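Local coordinates for beta-galactosidase (Streptococcus pneumoniae, PDB 4CUA), which hydrolyses beta-galactosides, the present fragment being a carbohydrate-binding module with a galactose-binding-type fold that probably recognises glycans, at residues Ile97-Gly102 against Asp151-Tyr156. Sequence-based numbering, arbitrary orientation.
Sequences IEYYVG and DKVETY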
ATOM      1  N   ILE A  97      -8.996   0.101   4.678  1.00 12.33           N
ATOM      2  CA  ILE A  97      -8.360   1.172   3.924  1.00 11.82           C
ATOM      3  C   ILE A  97      -8.513   2.498   4.662  1.00 12.30           C
ATOM      4  O   ILE A  97      -9.643   2.869   5.094  1.00 11.86           O
ATOM      5  CB  ILE A  97      -8.934   1.277   2.482  1.00 11.75           C
ATOM      6  CG1 ILE A  97      -8.714  -0.024   1.731  1.00 12.32           C
ATOM      7  CG2 ILE A  97      -8.347   2.453   1.736  1.00 11.32           C
ATOM      8  CD1 ILE A  97      -9.444  -0.168   0.426  1.00 13.07           C
ATOM      9  N   GLU A  98      -7.414   3.210   4.830  0.50 12.02           N
ATOM     10  CA  GLU A  98      -7.309   4.371   5.713  0.50 12.45           C
ATOM     11  C   GLU A  98      -6.614   5.505   5.037  0.50 12.84           C
ATOM     12  O   GLU A  98      -5.797   5.266   4.145  0.50 13.19           O
ATOM     13  CB  GLU A  98      -6.513   3.956   6.979  0.50 12.67           C
ATOM     14  CG  GLU A  98      -7.284   2.957   7.801  0.50 12.91           C
ATOM     15  CD  GLU A  98      -6.487   2.311   8.931  0.50 12.61           C
ATOM     16  OE1 GLU A  98      -5.307   1.924   8.760  0.50 13.99           O
ATOM     17  OE2 GLU A  98      -7.077   2.171  10.008  0.50 12.51           O
ATOM     18  N   TYR A  99      -6.871   6.740   5.481  1.00 12.43           N
ATOM     19  CA  TYR A  99      -6.225   7.905   4.985  1.00 12.35           C
ATOM     20  C   TYR A  99      -5.661   8.769   6.080  1.00 12.13           C
ATOM     21  O   TYR A  99      -6.210   8.762   7.225  1.00 12.85           O
ATOM     22  CB  TYR A  99      -7.170   8.748   4.060  1.00 12.80           C
ATOM     23  CG  TYR A  99      -8.321   9.439   4.738  1.00 13.20           C
ATOM     24  CD1 TYR A  99      -9.469   8.739   5.091  1.00 12.78           C
ATOM     25  CD2 TYR A  99      -8.258  10.778   4.991  1.00 13.81           C
ATOM     26  CE1 TYR A  99     -10.561   9.376   5.764  1.00 13.47           C
ATOM     27  CE2 TYR A  99      -9.325  11.425   5.600  1.00 14.76           C
ATOM     28  CZ  TYR A  99     -10.450  10.703   5.950  1.00 14.33           C
ATOM     29  OH  TYR A  99     -11.518  11.333   6.631  1.00 18.31           O
ATOM     30  N   TYR A 100      -4.610   9.492   5.768  1.00 11.99           N
ATOM     31  CA  TYR A 100      -3.844  10.217   6.738  1.00 12.81           C
ATOM     32  C   TYR A 100      -4.558  11.556   7.025  1.00 15.07           C
ATOM     33  O   TYR A 100      -4.860  12.345   6.120  1.00 13.96           O
ATOM     34  CB  TYR A 100      -2.430  10.418   6.271  1.00 13.42           C
ATOM     35  CG  TYR A 100      -1.525  11.118   7.255  1.00 13.49           C
ATOM     36  CD1 TYR A 100      -0.901  10.403   8.254  1.00 13.35           C
ATOM     37  CD2 TYR A 100      -1.376  12.488   7.275  1.00 13.51           C
ATOM     38  CE1 TYR A 100      -0.102  11.020   9.174  1.00 13.79           C
ATOM     39  CE2 TYR A 100      -0.539  13.112   8.186  1.00 12.87           C
ATOM     40  CZ  TYR A 100       0.061  12.372   9.190  1.00 13.58           C
ATOM     41  OH  TYR A 100       0.881  13.022  10.131  1.00 15.40           O
ATOM     42  N   VAL A 101      -4.707  11.833   8.327  1.00 15.65           N
ATOM     43  CA  VAL A 101      -5.362  13.044   8.829  1.00 17.01           C
ATOM     44  C   VAL A 101      -4.539  13.768   9.868  1.00 18.77           C
ATOM     45  O   VAL A 101      -4.969  14.814  10.421  1.00 18.98           O
ATOM     46  CB  VAL A 101      -6.761  12.707   9.445  1.00 17.68           C
ATOM     47  CG1 VAL A 101      -7.676  12.090   8.432  1.00 18.99           C
ATOM     48  CG2 VAL A 101      -6.625  11.809  10.677  1.00 17.20           C
ATOM     49  N   GLY A 102      -3.318  13.331  10.139  1.00 17.57           N
ATOM     50  CA  GLY A 102      -2.491  14.023  11.121  1.00 19.59           C
ATOM     51  C   GLY A 102      -2.256  15.468  10.760  1.00 21.82           C
ATOM     52  O   GLY A 102      -2.082  15.819   9.590  1.00 19.76           O
ATOM     53  N   ASP A 151     -15.412   7.473  -0.730  1.00 14.27           N
ATOM     54  CA  ASP A 151     -15.590   8.899  -0.785  1.00 14.80           C
ATOM     55  C   ASP A 151     -14.262   9.643  -0.929  1.00 14.41           C
ATOM     56  O   ASP A 151     -13.291   9.358  -0.245  1.00 12.79           O
ATOM     57  CB  ASP A 151     -16.303   9.390   0.480  1.00 15.94           C
ATOM     58  CG  ASP A 151     -17.734   8.897   0.605  1.00 18.10           C
ATOM     59  OD1 ASP A 151     -18.449   8.636  -0.417  1.00 18.69           O
ATOM     60  OD2 ASP A 151     -18.155   8.715   1.777  1.00 16.53           O
ATOM     61  N   LYS A 152     -14.191  10.630  -1.794  1.00 14.47           N
ATOM     62  CA  LYS A 152     -13.046  11.412  -1.971  1.00 15.91           C
ATOM     63  C   LYS A 152     -12.517  12.075  -0.690  1.00 17.25           C
ATOM     64  O   LYS A 152     -13.329  12.638   0.092  1.00 17.53           O
ATOM     65  CB  LYS A 152     -13.394  12.451  -3.014  1.00 19.90           C
ATOM     66  CG  LYS A 152     -12.361  13.437  -3.365  1.00 25.19           C
ATOM     67  CD  LYS A 152     -13.004  14.291  -4.490  1.00 25.03           C
ATOM     68  CE  LYS A 152     -14.376  14.910  -4.114  1.00 27.64           C
ATOM     69  NZ  LYS A 152     -15.089  15.708  -5.193  1.00 26.28           N
ATOM     70  N   VAL A 153     -11.216  11.961  -0.442  1.00 16.35           N
ATOM     71  CA  VAL A 153     -10.480  12.623   0.635  1.00 15.43           C
ATOM     72  C   VAL A 153      -9.251  13.338   0.087  1.00 16.64           C
ATOM     73  O   VAL A 153      -8.619  12.882  -0.895  1.00 17.18           O
ATOM     74  CB  VAL A 153     -10.044  11.619   1.744  1.00 16.05           C
ATOM     75  CG1 VAL A 153     -11.219  11.056   2.466  1.00 17.23           C
ATOM     76  CG2 VAL A 153      -9.216  10.474   1.199  1.00 17.22           C
ATOM     77  N   GLU A 154      -8.882  14.439   0.710  0.54 15.79           N
ATOM     78  CA  GLU A 154      -7.663  15.158   0.412  0.54 17.09           C
ATOM     79  C   GLU A 154      -6.615  14.813   1.472  0.54 15.89           C
ATOM     80  O   GLU A 154      -6.732  15.141   2.660  0.54 16.78           O
ATOM     81  CB  GLU A 154      -7.918  16.655   0.403  0.54 19.12           C
ATOM     82  CG  GLU A 154      -6.775  17.467  -0.144  0.54 22.64           C
ATOM     83  CD  GLU A 154      -7.134  18.929  -0.342  0.54 26.36           C
ATOM     84  OE1 GLU A 154      -8.326  19.287  -0.127  0.54 30.73           O
ATOM     85  OE2 GLU A 154      -6.230  19.707  -0.710  0.54 30.15           O
ATOM     86  N   THR A 155      -5.578  14.116   1.046  1.00 14.31           N
ATOM     87  CA  THR A 155      -4.684  13.477   2.016  1.00 13.64           C
ATOM     88  C   THR A 155      -3.270  13.374   1.448  1.00 13.67           C
ATOM     89  O   THR A 155      -3.068  13.278   0.219  1.00 12.84           O
ATOM     90  CB  THR A 155      -5.216  12.098   2.413  1.00 13.16           C
ATOM     91  OG1 THR A 155      -4.399  11.581   3.480  1.00 12.30           O
ATOM     92  CG2 THR A 155      -5.179  11.163   1.255  1.00 13.07           C
ATOM     93  N   TYR A 156      -2.293  13.347   2.367  1.00 12.20           N
ATOM     94  CA  TYR A 156      -0.895  13.047   2.005  1.00 12.14           C
ATOM     95  C   TYR A 156      -0.670  11.554   1.735  1.00 11.39           C
ATOM     96  O   TYR A 156       0.317  11.223   1.067  1.00 11.16           O
ATOM     97  CB  TYR A 156       0.060  13.475   3.106  1.00 12.60           C
ATOM     98  CG  TYR A 156       0.209  14.952   3.213  1.00 14.45           C
ATOM     99  CD1 TYR A 156       0.900  15.658   2.251  1.00 15.96           C
ATOM    100  CD2 TYR A 156      -0.198  15.646   4.358  1.00 16.25           C
ATOM    101  CE1 TYR A 156       1.106  17.030   2.353  1.00 18.44           C
ATOM    102  CE2 TYR A 156       0.024  17.006   4.449  1.00 19.15           C
ATOM    103  CZ  TYR A 156       0.641  17.686   3.438  1.00 19.00           C
ATOM    104  OH  TYR A 156       0.869  19.064   3.597  1.00 22.44           O
TER
HETATM  105  O   HOH W   1      -3.227  14.361   4.971  1.00 14.83           O
HETATM  106  O   HOH W   2      -6.972  14.243   5.321  1.00 24.29           O
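V153 sets its CG1 methyl squarely over the ring centre of Y99, 3.5 Å from the centroid and 9° off the ring normal, a CH-pi contact made head-on to one face. Its other methyl, CG2, touches the root of the same side chain, 3.8 Å from Y99 CG and close to CB, the two side chains crossing at a slant. Y99 CG sits between its own backbone N and carbonyl carbon (chi1 69°). T155 CB lies at the ring edge, near its plane.

Past this pair the contact turns polar. T155 OG1 stands 2.8 Å from Y100 O; the hydroxyl also contacts A157 O, so which carbonyl takes its one proton is not settled. Two waters donate to Y100 O. Water 1, 2.8 Å from Y100 O, accepts from Y156 N, and water 2 also donates to E154 O at 2.8 Å. The Y100 ring meets Y156 loosely, CD2 to CD2 at 4.5 Å, on the edge of the Y156 ring; Y100 OH is hydrogen-bonded to T104 O.

Strands 94-100 and 145-155 are not sheet neighbours: the first pairs with strands 128-130 and 157-163, the second with 70-83, and Y156 leads from 145-155 into 157-163. The N-to-C directions of the two segments differ by 43°. At this junction of the galactose-binding-type beta fold, the methyl-over-ring contact, the approach of T155 OG1 to Y100 O and the two waters join the strands, leaving Y100 O with two water donors and a possible third in the hydroxyl.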